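Local coordinates for protein vanadium-dependent bromoperoxidase (Corallina officinalis, PDB 1QHB) that catalyses the vanadate-dependent halogenation of organic substrates, using hydrogen peroxide to oxidise bromide, as a calcium-binding homododecamer, at residues A[34-39]-A[400-405]; A[142-147]-A[560-565]; A[479-484]-A[553-558]. All coordinates share one frame; numbering follows the deposited sequence.

Contact 1 (A[34-39]-A[400-405]); sequences SFANGE and NIHRRL
A36 and H402 mark the closest approach of the two backbones, their CA atoms 5.3 Å apart, where the irregular loop 34-39 runs past the end of helix 376-402. No direct hydrogen bond joins the segments. The H402 imidazole carries most of the polar contact. The carbonyl O of F35 comes to its edge, near the ring plane, 3.2 Å from H402 CE1. Next to it, A36 CA lies 3.7 Å from H402 ND1. A water links the same nitrogen to the loop. It accepts from N37 N at 2.8 Å and lies 2.8 Å from H402 ND1. Beyond the two segments, H402 NE2 has its strongest polar partner in Q397, which also bonds to S34 OG.

I401 carries the apolar side. With CG1 anti to the carbonyl carbon (chi1 -55°), its carbons gather round S34, and S34 CB sits 3.8 Å from I401 CG1. I401 CG2 has a second role: it lies 3.5 Å above the plane of the H402 ring, over its centre. A36 CB meets the I401 carbonyl O. After H402 the helix ends, and R403 has positive phi. In the loop, N37 OD1 accepts from E39 N at 3.1 Å and closes an Asx turn.

Q595 of the second subunit bonds to I401 O and R403, so this helix end is also part of the assembly interface. K398, a vanadate-site residue, lies one turn earlier on the same helix. The water, Q397 and the I401 methyl together should restrict rotation of the imidazole, and the F35 carbonyl probably polarises its CE1-H.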
ATOM      1  N   SER A  34      12.681   1.619 -30.961  1.00 10.86           N
ATOM      2  CA  SER A  34      13.686   1.310 -31.991  1.00  9.87           C
ATOM      3  C   SER A  34      13.018   1.599 -33.328  1.00 14.66           C
ATOM      4  O   SER A  34      11.876   1.154 -33.550  1.00 14.40           O
ATOM      5  CB  SER A  34      14.081  -0.151 -31.873  1.00 14.23           C
ATOM      6  OG  SER A  34      14.988  -0.386 -30.795  1.00 13.93           O
ATOM      7  N   PHE A  35      13.624   2.396 -34.199  1.00 13.01           N
ATOM      8  CA  PHE A  35      13.016   2.672 -35.509  1.00 11.03           C
ATOM      9  C   PHE A  35      13.766   1.881 -36.577  1.00 13.53           C
ATOM     10  O   PHE A  35      14.984   1.837 -36.528  1.00 13.61           O
ATOM     11  CB  PHE A  35      13.114   4.170 -35.819  1.00 11.70           C
ATOM     12  CG  PHE A  35      12.458   5.004 -34.747  1.00 16.62           C
ATOM     13  CD1 PHE A  35      11.074   5.168 -34.722  1.00 10.91           C
ATOM     14  CD2 PHE A  35      13.236   5.609 -33.762  1.00 11.33           C
ATOM     15  CE1 PHE A  35      10.464   5.923 -33.732  1.00 16.62           C
ATOM     16  CE2 PHE A  35      12.619   6.392 -32.804  1.00 11.22           C
ATOM     17  CZ  PHE A  35      11.242   6.548 -32.772  1.00 10.11           C
ATOM     18  N   ALA A  36      13.072   1.238 -37.512  1.00 11.17           N
ATOM     19  CA  ALA A  36      13.785   0.538 -38.589  1.00 10.72           C
ATOM     20  C   ALA A  36      13.864   1.497 -39.787  1.00 11.21           C
ATOM     21  O   ALA A  36      13.128   2.481 -39.758  1.00 10.90           O
ATOM     22  CB  ALA A  36      13.071  -0.755 -38.953  1.00  5.52           C
ATOM     23  N   ASN A  37      14.643   1.177 -40.804  1.00 12.52           N
ATOM     24  CA  ASN A  37      14.814   2.032 -41.970  1.00 13.12           C
ATOM     25  C   ASN A  37      13.676   2.033 -42.985  1.00 16.58           C
ATOM     26  O   ASN A  37      13.791   2.843 -43.909  1.00 14.09           O
ATOM     27  CB  ASN A  37      16.175   1.705 -42.649  1.00  8.84           C
ATOM     28  CG  ASN A  37      16.216   0.368 -43.353  1.00 11.22           C
ATOM     29  OD1 ASN A  37      15.204  -0.298 -43.589  1.00 12.51           O
ATOM     30  ND2 ASN A  37      17.394  -0.067 -43.764  1.00  9.53           N
ATOM     31  N   GLY A  38      12.612   1.233 -42.839  1.00 14.48           N
ATOM     32  CA  GLY A  38      11.474   1.312 -43.728  1.00 12.75           C
ATOM     33  C   GLY A  38      11.473   0.411 -44.949  1.00 17.09           C
ATOM     34  O   GLY A  38      10.488   0.269 -45.671  1.00 14.99           O
ATOM     35  N   GLU A  39      12.566  -0.312 -45.193  1.00 15.58           N
ATOM     36  CA  GLU A  39      12.766  -1.105 -46.386  1.00 15.28           C
ATOM     37  C   GLU A  39      11.920  -2.349 -46.455  1.00 13.36           C
ATOM     38  O   GLU A  39      11.559  -2.844 -47.527  1.00 17.09           O
ATOM     39  CB  GLU A  39      14.219  -1.609 -46.474  1.00 19.53           C
ATOM     40  CG  GLU A  39      15.022  -0.662 -47.343  1.00 17.60           C
ATOM     41  CD  GLU A  39      16.473  -1.102 -47.434  1.00 18.30           C
ATOM     42  OE1 GLU A  39      16.994  -1.681 -46.479  1.00 13.59           O
ATOM     43  OE2 GLU A  39      17.007  -0.791 -48.507  1.00 17.11           O
ATOM     44  N   ASN A 400      13.712  -8.789 -34.072  1.00 10.86           N
ATOM     45  CA  ASN A 400      12.416  -8.196 -33.810  1.00 11.64           C
ATOM     46  C   ASN A 400      12.284  -6.844 -34.471  1.00 13.05           C
ATOM     47  O   ASN A 400      11.135  -6.531 -34.779  1.00 13.32           O
ATOM     48  CB  ASN A 400      12.187  -8.061 -32.292  1.00  5.32           C
ATOM     49  CG  ASN A 400      12.207  -9.416 -31.616  1.00 11.27           C
ATOM     50  OD1 ASN A 400      13.268  -9.916 -31.202  1.00 10.05           O
ATOM     51  ND2 ASN A 400      11.021 -10.029 -31.445  1.00  9.78           N
ATOM     52  N   ILE A 401      13.386  -6.103 -34.667  1.00  9.72           N
ATOM     53  CA  ILE A 401      13.266  -4.816 -35.273  1.00  9.89           C
ATOM     54  C   ILE A 401      13.750  -4.710 -36.715  1.00 11.29           C
ATOM     55  O   ILE A 401      12.922  -4.479 -37.594  1.00 10.86           O
ATOM     56  CB  ILE A 401      14.062  -3.770 -34.445  1.00  8.54           C
ATOM     57  CG1 ILE A 401      13.627  -3.768 -32.981  1.00  9.98           C
ATOM     58  CG2 ILE A 401      13.961  -2.361 -35.038  1.00  6.89           C
ATOM     59  CD1 ILE A 401      12.170  -3.397 -32.750  1.00  6.20           C
ATOM     60  N   HIS A 402      15.054  -4.749 -37.026  1.00  8.99           N
ATOM     61  CA  HIS A 402      15.515  -4.447 -38.364  1.00  9.94           C
ATOM     62  C   HIS A 402      15.573  -5.563 -39.373  1.00  9.99           C
ATOM     63  O   HIS A 402      15.417  -5.221 -40.526  1.00 10.74           O
ATOM     64  CB  HIS A 402      16.940  -3.857 -38.294  1.00  8.76           C
ATOM     65  CG  HIS A 402      17.060  -2.782 -37.245  1.00 10.39           C
ATOM     66  ND1 HIS A 402      16.742  -1.491 -37.575  1.00 11.56           N
ATOM     67  CD2 HIS A 402      17.422  -2.796 -35.933  1.00  9.00           C
ATOM     68  CE1 HIS A 402      16.903  -0.719 -36.494  1.00  7.10           C
ATOM     69  NE2 HIS A 402      17.320  -1.486 -35.510  1.00  7.59           N
ATOM     70  N   ARG A 403      15.858  -6.810 -39.030  1.00  7.91           N
ATOM     71  CA  ARG A 403      15.959  -7.885 -39.981  1.00 10.08           C
ATOM     72  C   ARG A 403      16.729  -7.467 -41.250  1.00 12.17           C
ATOM     73  O   ARG A 403      16.246  -7.740 -42.337  1.00 12.42           O
ATOM     74  CB  ARG A 403      14.539  -8.396 -40.327  1.00  5.95           C
ATOM     75  CG  ARG A 403      13.938  -9.199 -39.137  1.00 10.19           C
ATOM     76  CD  ARG A 403      12.489  -9.539 -39.364  1.00  8.97           C
ATOM     77  NE  ARG A 403      11.527  -8.414 -39.542  1.00 11.49           N
ATOM     78  CZ  ARG A 403      10.793  -7.888 -38.576  1.00 19.93           C
ATOM     79  NH1 ARG A 403      10.877  -8.286 -37.312  1.00 10.80           N
ATOM     80  NH2 ARG A 403       9.882  -6.942 -38.782  1.00  9.53           N
ATOM     81  N   ARG A 404      17.937  -6.925 -41.117  1.00 12.03           N
ATOM     82  CA  ARG A 404      18.781  -6.536 -42.236  1.00  9.48           C
ATOM     83  C   ARG A 404      19.421  -7.734 -42.938  1.00 12.22           C
ATOM     84  O   ARG A 404      19.882  -8.699 -42.277  1.00 10.12           O
ATOM     85  CB  ARG A 404      19.849  -5.539 -41.824  1.00  7.33           C
ATOM     86  CG  ARG A 404      20.678  -5.011 -43.015  1.00 10.54           C
ATOM     87  CD  ARG A 404      21.825  -4.147 -42.524  1.00  7.58           C
ATOM     88  NE  ARG A 404      22.417  -3.369 -43.631  1.00  9.40           N
ATOM     89  CZ  ARG A 404      23.426  -2.530 -43.438  1.00 12.28           C
ATOM     90  NH1 ARG A 404      23.973  -2.286 -42.230  1.00  6.29           N
ATOM     91  NH2 ARG A 404      23.927  -1.871 -44.460  1.00 10.06           N
ATOM     92  N   LEU A 405      19.401  -7.681 -44.285  1.00 11.28           N
ATOM     93  CA  LEU A 405      19.966  -8.788 -45.041  1.00 12.99           C
ATOM     94  C   LEU A 405      21.493  -8.792 -44.865  1.00 11.63           C
ATOM     95  O   LEU A 405      22.138  -7.740 -44.790  1.00 11.70           O
ATOM     96  CB  LEU A 405      19.611  -8.790 -46.534  1.00  9.49           C
ATOM     97  CG  LEU A 405      20.422  -7.905 -47.479  1.00 13.75           C
ATOM     98  CD1 LEU A 405      19.774  -8.065 -48.850  1.00 12.27           C
ATOM     99  CD2 LEU A 405      20.418  -6.443 -47.029  1.00  6.27           C
TER
HETATM  100  O   HOH W   1      16.743  -0.630 -40.275  1.00 12.49           O

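Contact 2 (A[142-147]-A[560-565]); sequences VAMPPA and LLLGEQ
V142 and M144 of the extended loop 142-147 both pack on L562 of helix 553-574. These are the apolar contacts, and each uses a different branch of the leucine. L562 CG is anti to the backbone N (chi1 177°), and the side chain points at the loop. Its CD1 meets V142 CG2 at 3.3 Å, which is tighter than usual van der Waals contact. The valine and leucine side chains pass at a slant. L562 CD2 reaches the middle of the methionine chain instead, 4.0 Å from M144 CG and equally close to the sulfur. Here the two side chains cross at about a right angle. M144 bends at its last torsion (chi3 62°), which puts its CE against Y481 and G482. The backbones stay apart, with M144 CA 7.0 Å from L562 CA, and contact is made by side chains.

Helix 553-574 is one of the long helices of the mainly helical haloperoxidase fold and starts just after H551 of the vanadate site. Loop 142-147 lies along it, ahead of helix 153-167. The M144 side chain is about 7 Å from those of K398 and S483, so the packing lies beside that site.

Polar contact is made through water. No direct hydrogen bond crosses between the segments. One water accepts from A143 N at 2.8 Å and donates to Q565 OE1 at 3.0 Å. Q565 is one helical turn past L562 and so faces the same loop. Its side chain and that of V142 slide past each other in opposite directions, and Q565 OE1 comes 3.8 Å from V142 CG1. M144 N makes a weak hydrogen bond to Q397 OE1 of helix 376-402.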
ATOM      1  N   VAL A 142      16.777  -0.637 -24.985  1.00 12.38           N
ATOM      2  CA  VAL A 142      17.813   0.125 -25.691  1.00 12.34           C
ATOM      3  C   VAL A 142      17.571  -0.028 -27.189  1.00 13.47           C
ATOM      4  O   VAL A 142      16.679  -0.797 -27.571  1.00 13.03           O
ATOM      5  CB  VAL A 142      19.234  -0.304 -25.296  1.00 14.48           C
ATOM      6  CG1 VAL A 142      19.565   0.062 -23.840  1.00  8.66           C
ATOM      7  CG2 VAL A 142      19.407  -1.790 -25.508  1.00  9.42           C
ATOM      8  N   ALA A 143      18.250   0.799 -27.994  1.00 12.11           N
ATOM      9  CA  ALA A 143      18.007   0.805 -29.427  1.00 12.26           C
ATOM     10  C   ALA A 143      19.240   1.004 -30.292  1.00 11.30           C
ATOM     11  O   ALA A 143      20.219   1.655 -29.906  1.00 11.11           O
ATOM     12  CB  ALA A 143      17.137   2.067 -29.693  1.00  8.57           C
ATOM     13  N   MET A 144      19.162   0.555 -31.516  1.00  9.92           N
ATOM     14  CA  MET A 144      20.190   0.831 -32.538  1.00 10.91           C
ATOM     15  C   MET A 144      19.463   1.672 -33.591  1.00 10.13           C
ATOM     16  O   MET A 144      18.252   1.521 -33.777  1.00 10.57           O
ATOM     17  CB  MET A 144      20.737  -0.447 -33.135  1.00  7.77           C
ATOM     18  CG  MET A 144      21.650  -1.250 -32.220  1.00  8.13           C
ATOM     19  SD  MET A 144      22.130  -2.837 -32.958  1.00 13.26           S
ATOM     20  CE  MET A 144      23.012  -2.288 -34.415  1.00 12.37           C
ATOM     21  N   PRO A 145      20.075   2.651 -34.186  1.00 10.67           N
ATOM     22  CA  PRO A 145      19.412   3.482 -35.183  1.00 11.10           C
ATOM     23  C   PRO A 145      19.144   2.700 -36.463  1.00 11.12           C
ATOM     24  O   PRO A 145      19.667   1.616 -36.703  1.00 12.50           O
ATOM     25  CB  PRO A 145      20.414   4.609 -35.406  1.00  8.46           C
ATOM     26  CG  PRO A 145      21.763   4.033 -35.067  1.00  9.27           C
ATOM     27  CD  PRO A 145      21.513   3.004 -33.973  1.00  9.02           C
ATOM     28  N   PRO A 146      18.271   3.217 -37.324  1.00 12.16           N
ATOM     29  CA  PRO A 146      17.954   2.599 -38.592  1.00 11.21           C
ATOM     30  C   PRO A 146      19.210   2.235 -39.383  1.00 12.89           C
ATOM     31  O   PRO A 146      20.097   3.074 -39.496  1.00  7.71           O
ATOM     32  CB  PRO A 146      17.196   3.669 -39.364  1.00 10.50           C
ATOM     33  CG  PRO A 146      16.732   4.700 -38.363  1.00 11.12           C
ATOM     34  CD  PRO A 146      17.579   4.540 -37.135  1.00  9.86           C
ATOM     35  N   ALA A 147      19.234   1.055 -40.013  1.00 11.82           N
ATOM     36  CA  ALA A 147      20.345   0.697 -40.899  1.00 11.84           C
ATOM     37  C   ALA A 147      20.303   1.404 -42.243  1.00 12.63           C
ATOM     38  O   ALA A 147      19.275   1.880 -42.682  1.00 13.27           O
ATOM     39  CB  ALA A 147      20.326  -0.810 -41.156  1.00  7.33           C
ATOM     40  N   LEU A 560      28.909  -1.900 -31.327  1.00  7.52           N
ATOM     41  CA  LEU A 560      29.895  -1.565 -30.303  1.00  7.97           C
ATOM     42  C   LEU A 560      29.248  -0.542 -29.346  1.00 10.91           C
ATOM     43  O   LEU A 560      29.352  -0.760 -28.145  1.00 11.86           O
ATOM     44  CB  LEU A 560      31.171  -0.969 -30.948  1.00  6.42           C
ATOM     45  CG  LEU A 560      31.988  -2.068 -31.682  1.00 12.05           C
ATOM     46  CD1 LEU A 560      32.965  -1.447 -32.660  1.00  6.00           C
ATOM     47  CD2 LEU A 560      32.708  -2.887 -30.636  1.00  7.69           C
ATOM     48  N   LEU A 561      28.589   0.496 -29.867  1.00  9.60           N
ATOM     49  CA  LEU A 561      27.969   1.439 -28.943  1.00  8.85           C
ATOM     50  C   LEU A 561      26.883   0.794 -28.070  1.00 12.54           C
ATOM     51  O   LEU A 561      26.791   1.141 -26.890  1.00 13.90           O
ATOM     52  CB  LEU A 561      27.318   2.617 -29.700  1.00 11.72           C
ATOM     53  CG  LEU A 561      28.261   3.401 -30.608  1.00 15.25           C
ATOM     54  CD1 LEU A 561      27.517   4.634 -31.167  1.00  9.32           C
ATOM     55  CD2 LEU A 561      29.498   3.837 -29.877  1.00 10.98           C
ATOM     56  N   LEU A 562      26.125  -0.146 -28.624  1.00  9.03           N
ATOM     57  CA  LEU A 562      25.063  -0.785 -27.844  1.00 11.30           C
ATOM     58  C   LEU A 562      25.635  -1.616 -26.712  1.00 10.89           C
ATOM     59  O   LEU A 562      25.079  -1.543 -25.576  1.00  9.95           O
ATOM     60  CB  LEU A 562      24.167  -1.647 -28.731  1.00  6.59           C
ATOM     61  CG  LEU A 562      23.035  -2.458 -28.118  1.00 14.46           C
ATOM     62  CD1 LEU A 562      21.928  -1.494 -27.688  1.00 15.58           C
ATOM     63  CD2 LEU A 562      22.426  -3.523 -29.026  1.00  9.83           C
ATOM     64  N   GLY A 563      26.750  -2.319 -26.952  1.00  9.63           N
ATOM     65  CA  GLY A 563      27.298  -3.167 -25.913  1.00  7.28           C
ATOM     66  C   GLY A 563      27.892  -2.321 -24.808  1.00  9.92           C
ATOM     67  O   GLY A 563      27.926  -2.710 -23.621  1.00 10.12           O
ATOM     68  N   GLU A 564      28.423  -1.178 -25.189  1.00  6.82           N
ATOM     69  CA  GLU A 564      28.972  -0.233 -24.216  1.00 10.16           C
ATOM     70  C   GLU A 564      27.861   0.181 -23.240  1.00 10.77           C
ATOM     71  O   GLU A 564      28.106   0.235 -22.032  1.00 11.86           O
ATOM     72  CB  GLU A 564      29.460   1.045 -24.914  1.00  5.31           C
ATOM     73  CG  GLU A 564      30.025   2.064 -23.927  1.00  7.99           C
ATOM     74  CD  GLU A 564      30.611   3.269 -24.624  1.00 15.00           C
ATOM     75  OE1 GLU A 564      29.887   3.913 -25.410  1.00 15.88           O
ATOM     76  OE2 GLU A 564      31.777   3.591 -24.387  1.00 13.93           O
ATOM     77  N   GLN A 565      26.661   0.506 -23.743  1.00 11.43           N
ATOM     78  CA  GLN A 565      25.553   0.900 -22.879  1.00 12.45           C
ATOM     79  C   GLN A 565      25.124  -0.215 -21.917  1.00 11.36           C
ATOM     80  O   GLN A 565      24.628   0.016 -20.801  1.00 11.14           O
ATOM     81  CB  GLN A 565      24.283   1.235 -23.705  1.00 12.83           C
ATOM     82  CG  GLN A 565      24.365   2.489 -24.560  1.00 24.02           C
ATOM     83  CD  GLN A 565      23.249   2.632 -25.589  1.00 37.95           C
ATOM     84  OE1 GLN A 565      22.059   2.573 -25.304  1.00 31.25           O
ATOM     85  NE2 GLN A 565      23.637   2.845 -26.866  1.00 33.47           N
TER
HETATM   86  O   HOH W   2      19.582   3.061 -26.939  1.00 28.44           O

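Contact 3 (A[479-484]-A[553-558]); sequences PSYGSG and FSDQFE. With PO4 (phosphate ion), chain G.
The peptide bond between Y481 and G482 is cis, and both residues pack against D555 at the start of helix 553-574. The loop leads into the Gly-Ser-Gly-His sequence G482-H485. D555 follows H551 in the Arg-x5-His-x3-Asp pattern that begins at R545. Both are signatures of the PAP2/haloperoxidase superfamily, and here they supply part of the vanadate site, completed by K398 and R406. A phosphate ion, probably from the crystallisation liquor, occupies the place of vanadate.

S480 OG donates to D555 OD2 at 2.6 Å, on the syn side of the carboxylate. OD2 also bonds to H551 ND1 and OD1 pairs with R404, so D555 is a second-shell residue that positions a vanadate-site histidine. S480 O lies only 2.9 Å from D555 OD2. Both are acceptors, so this is probably unfavourable.

Y481 presents a ring edge to the helix, with D555 OD1 in plane, 3.2 Å from Y481 CD1, and ring and carboxylate planes 58° apart. Y481 OH bonds to P145 O and sits 3.4 Å from E558 CG.

S483 OG, anti to the backbone N (chi1 160°), is placed between two partners: it accepts from Q556 NE2 at 3.3 Å and donates to phosphate O2 at 3.1 Å. Q556 NE2 also bonds to A542 O. S483 is the N-cap of helix 484-499, and the helix's first amide, G484 N, donates to phosphate O4 at 2.9 Å, with an N-H...O angle of 164°.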
ATOM      1  N   PRO A 479      20.004 -12.363 -38.804  1.00 11.74           N
ATOM      2  CA  PRO A 479      20.158 -11.115 -39.482  1.00  9.18           C
ATOM      3  C   PRO A 479      21.424 -10.344 -39.174  1.00 10.25           C
ATOM      4  O   PRO A 479      22.157 -10.599 -38.200  1.00  8.24           O
ATOM      5  CB  PRO A 479      18.894 -10.316 -39.109  1.00  9.71           C
ATOM      6  CG  PRO A 479      17.882 -11.424 -38.888  1.00  9.36           C
ATOM      7  CD  PRO A 479      18.693 -12.423 -38.056  1.00 11.07           C
ATOM      8  N   SER A 480      21.701  -9.405 -40.095  1.00  8.41           N
ATOM      9  CA  SER A 480      22.953  -8.667 -40.000  1.00  9.69           C
ATOM     10  C   SER A 480      23.064  -7.534 -39.024  1.00 11.57           C
ATOM     11  O   SER A 480      24.212  -7.181 -38.705  1.00 12.39           O
ATOM     12  CB  SER A 480      23.160  -8.121 -41.444  1.00 10.35           C
ATOM     13  OG  SER A 480      24.548  -7.853 -41.639  1.00 12.83           O
ATOM     14  N   TYR A 481      21.975  -6.898 -38.574  1.00 11.83           N
ATOM     15  CA  TYR A 481      22.159  -5.680 -37.763  1.00 11.48           C
ATOM     16  C   TYR A 481      21.445  -5.730 -36.437  1.00 10.36           C
ATOM     17  O   TYR A 481      20.226  -5.801 -36.445  1.00 10.02           O
ATOM     18  CB  TYR A 481      21.557  -4.588 -38.660  1.00  8.65           C
ATOM     19  CG  TYR A 481      21.643  -3.174 -38.150  1.00  9.21           C
ATOM     20  CD1 TYR A 481      22.806  -2.452 -38.361  1.00  6.99           C
ATOM     21  CD2 TYR A 481      20.582  -2.546 -37.503  1.00  9.78           C
ATOM     22  CE1 TYR A 481      22.926  -1.158 -37.928  1.00 10.19           C
ATOM     23  CE2 TYR A 481      20.692  -1.231 -37.032  1.00  8.58           C
ATOM     24  CZ  TYR A 481      21.856  -0.569 -37.258  1.00  9.52           C
ATOM     25  OH  TYR A 481      22.032   0.724 -36.840  1.00 11.92           O
ATOM     26  N   GLY A 482      22.144  -5.734 -35.325  1.00  8.25           N
ATOM     27  CA  GLY A 482      23.561  -5.627 -35.245  1.00  7.47           C
ATOM     28  C   GLY A 482      24.304  -6.942 -35.214  1.00  9.13           C
ATOM     29  O   GLY A 482      23.839  -7.932 -35.765  1.00 10.40           O
ATOM     30  N   SER A 483      25.451  -6.967 -34.544  1.00 10.19           N
ATOM     31  CA  SER A 483      26.330  -8.133 -34.592  1.00  8.07           C
ATOM     32  C   SER A 483      26.574  -8.688 -33.219  1.00  9.36           C
ATOM     33  O   SER A 483      26.882  -7.937 -32.277  1.00  9.38           O
ATOM     34  CB  SER A 483      27.671  -7.642 -35.253  1.00 10.55           C
ATOM     35  OG  SER A 483      28.761  -8.529 -34.942  1.00 11.72           O
ATOM     36  N   GLY A 484      26.577 -10.016 -33.073  1.00  8.48           N
ATOM     37  CA  GLY A 484      26.864 -10.651 -31.803  1.00  8.68           C
ATOM     38  C   GLY A 484      28.302 -10.433 -31.407  1.00 11.12           C
ATOM     39  O   GLY A 484      28.601 -10.135 -30.243  1.00 12.31           O
ATOM     40  N   PHE A 553      30.222  -2.386 -42.301  1.00 11.21           N
ATOM     41  CA  PHE A 553      30.748  -1.452 -41.275  1.00 10.39           C
ATOM     42  C   PHE A 553      29.727  -0.988 -40.244  1.00 11.84           C
ATOM     43  O   PHE A 553      29.996  -0.978 -39.031  1.00 11.00           O
ATOM     44  CB  PHE A 553      31.334  -0.235 -42.013  1.00  8.36           C
ATOM     45  CG  PHE A 553      32.054   0.665 -41.011  1.00  9.89           C
ATOM     46  CD1 PHE A 553      33.339   0.386 -40.609  1.00  8.32           C
ATOM     47  CD2 PHE A 553      31.411   1.784 -40.469  1.00  6.42           C
ATOM     48  CE1 PHE A 553      34.004   1.196 -39.698  1.00  9.19           C
ATOM     49  CE2 PHE A 553      32.074   2.555 -39.584  1.00 12.34           C
ATOM     50  CZ  PHE A 553      33.363   2.295 -39.175  1.00  6.56           C
ATOM     51  N   SER A 554      28.553  -0.514 -40.628  1.00  8.46           N
ATOM     52  CA  SER A 554      27.527   0.074 -39.779  1.00  8.15           C
ATOM     53  C   SER A 554      26.971  -0.914 -38.766  1.00 10.49           C
ATOM     54  O   SER A 554      26.662  -0.538 -37.617  1.00 12.61           O
ATOM     55  CB  SER A 554      26.364   0.656 -40.611  1.00  6.77           C
ATOM     56  OG  SER A 554      25.883  -0.389 -41.491  1.00 10.29           O
ATOM     57  N   ASP A 555      26.914  -2.199 -39.062  1.00  9.42           N
ATOM     58  CA  ASP A 555      26.512  -3.220 -38.155  1.00  9.72           C
ATOM     59  C   ASP A 555      27.467  -3.248 -36.945  1.00 11.21           C
ATOM     60  O   ASP A 555      27.061  -3.453 -35.787  1.00 11.15           O
ATOM     61  CB  ASP A 555      26.680  -4.636 -38.774  1.00  8.10           C
ATOM     62  CG  ASP A 555      25.761  -4.957 -39.936  1.00 12.19           C
ATOM     63  OD1 ASP A 555      24.725  -4.264 -40.192  1.00 11.78           O
ATOM     64  OD2 ASP A 555      26.075  -6.031 -40.554  1.00 12.94           O
ATOM     65  N   GLN A 556      28.762  -3.182 -37.248  1.00  8.36           N
ATOM     66  CA  GLN A 556      29.803  -3.262 -36.225  1.00 10.21           C
ATOM     67  C   GLN A 556      29.842  -2.033 -35.325  1.00  9.56           C
ATOM     68  O   GLN A 556      29.767  -2.105 -34.082  1.00 11.93           O
ATOM     69  CB  GLN A 556      31.184  -3.508 -36.886  1.00  8.48           C
ATOM     70  CG  GLN A 556      31.224  -4.737 -37.773  1.00 12.61           C
ATOM     71  CD  GLN A 556      30.412  -5.912 -37.310  1.00 14.15           C
ATOM     72  OE1 GLN A 556      29.195  -5.950 -37.374  1.00 21.93           O
ATOM     73  NE2 GLN A 556      30.976  -6.978 -36.794  1.00 10.82           N
ATOM     74  N   PHE A 557      29.987  -0.881 -35.962  1.00  9.24           N
ATOM     75  CA  PHE A 557      30.078   0.359 -35.159  1.00  9.19           C
ATOM     76  C   PHE A 557      28.841   0.543 -34.283  1.00 10.46           C
ATOM     77  O   PHE A 557      28.924   0.783 -33.090  1.00 10.00           O
ATOM     78  CB  PHE A 557      30.377   1.568 -36.016  1.00  8.15           C
ATOM     79  CG  PHE A 557      30.474   2.853 -35.215  1.00 12.04           C
ATOM     80  CD1 PHE A 557      31.587   3.110 -34.465  1.00  7.66           C
ATOM     81  CD2 PHE A 557      29.454   3.781 -35.254  1.00  5.46           C
ATOM     82  CE1 PHE A 557      31.688   4.285 -33.745  1.00 11.39           C
ATOM     83  CE2 PHE A 557      29.553   4.954 -34.526  1.00 10.23           C
ATOM     84  CZ  PHE A 557      30.685   5.219 -33.752  1.00  8.01           C
ATOM     85  N   GLU A 558      27.641   0.389 -34.838  1.00 10.53           N
ATOM     86  CA  GLU A 558      26.452   0.570 -33.989  1.00 10.84           C
ATOM     87  C   GLU A 558      26.348  -0.458 -32.871  1.00  9.38           C
ATOM     88  O   GLU A 558      25.814  -0.102 -31.802  1.00 10.09           O
ATOM     89  CB  GLU A 558      25.178   0.586 -34.843  1.00  9.53           C
ATOM     90  CG  GLU A 558      25.162   1.761 -35.825  1.00  9.93           C
ATOM     91  CD  GLU A 558      25.204   3.123 -35.134  1.00 17.59           C
ATOM     92  OE1 GLU A 558      25.007   3.256 -33.918  1.00 15.86           O
ATOM     93  OE2 GLU A 558      25.433   4.142 -35.817  1.00 18.38           O
TER
HETATM   94  P   PO4 G3000      27.578 -12.304 -35.811  1.00 11.64           P
HETATM   95  O1  PO4 G3000      27.559 -12.628 -37.263  1.00 14.53           O
HETATM   96  O2  PO4 G3000      28.820 -11.578 -35.421  1.00 15.34           O
HETATM   97  O3  PO4 G3000      27.454 -13.552 -35.038  1.00 17.49           O
HETATM   98  O4  PO4 G3000      26.390 -11.404 -35.566  1.00 15.84           O

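In the fold
The three contacts lie close together, on centres 13 Å (1 and 2), 12 Å (1 and 3) and 9 Å (2 and 3) apart. Contacts 2 and 3 share helix 553-574, with contact 3 near its start and contact 2 further along. Contact 1 uses the end of helix 376-402. Along the chain, contacts 1 and 2 interleave, contact 1 closes before contact 3 opens, and contact 3 is nested inside the loop closed by contact 2. They also touch: N37 meets A147, and R404 meets S480 and S554. Two loops from the N-terminal part of the chain thus pack against helices 376-402 and 553-574, next to the vanadate site.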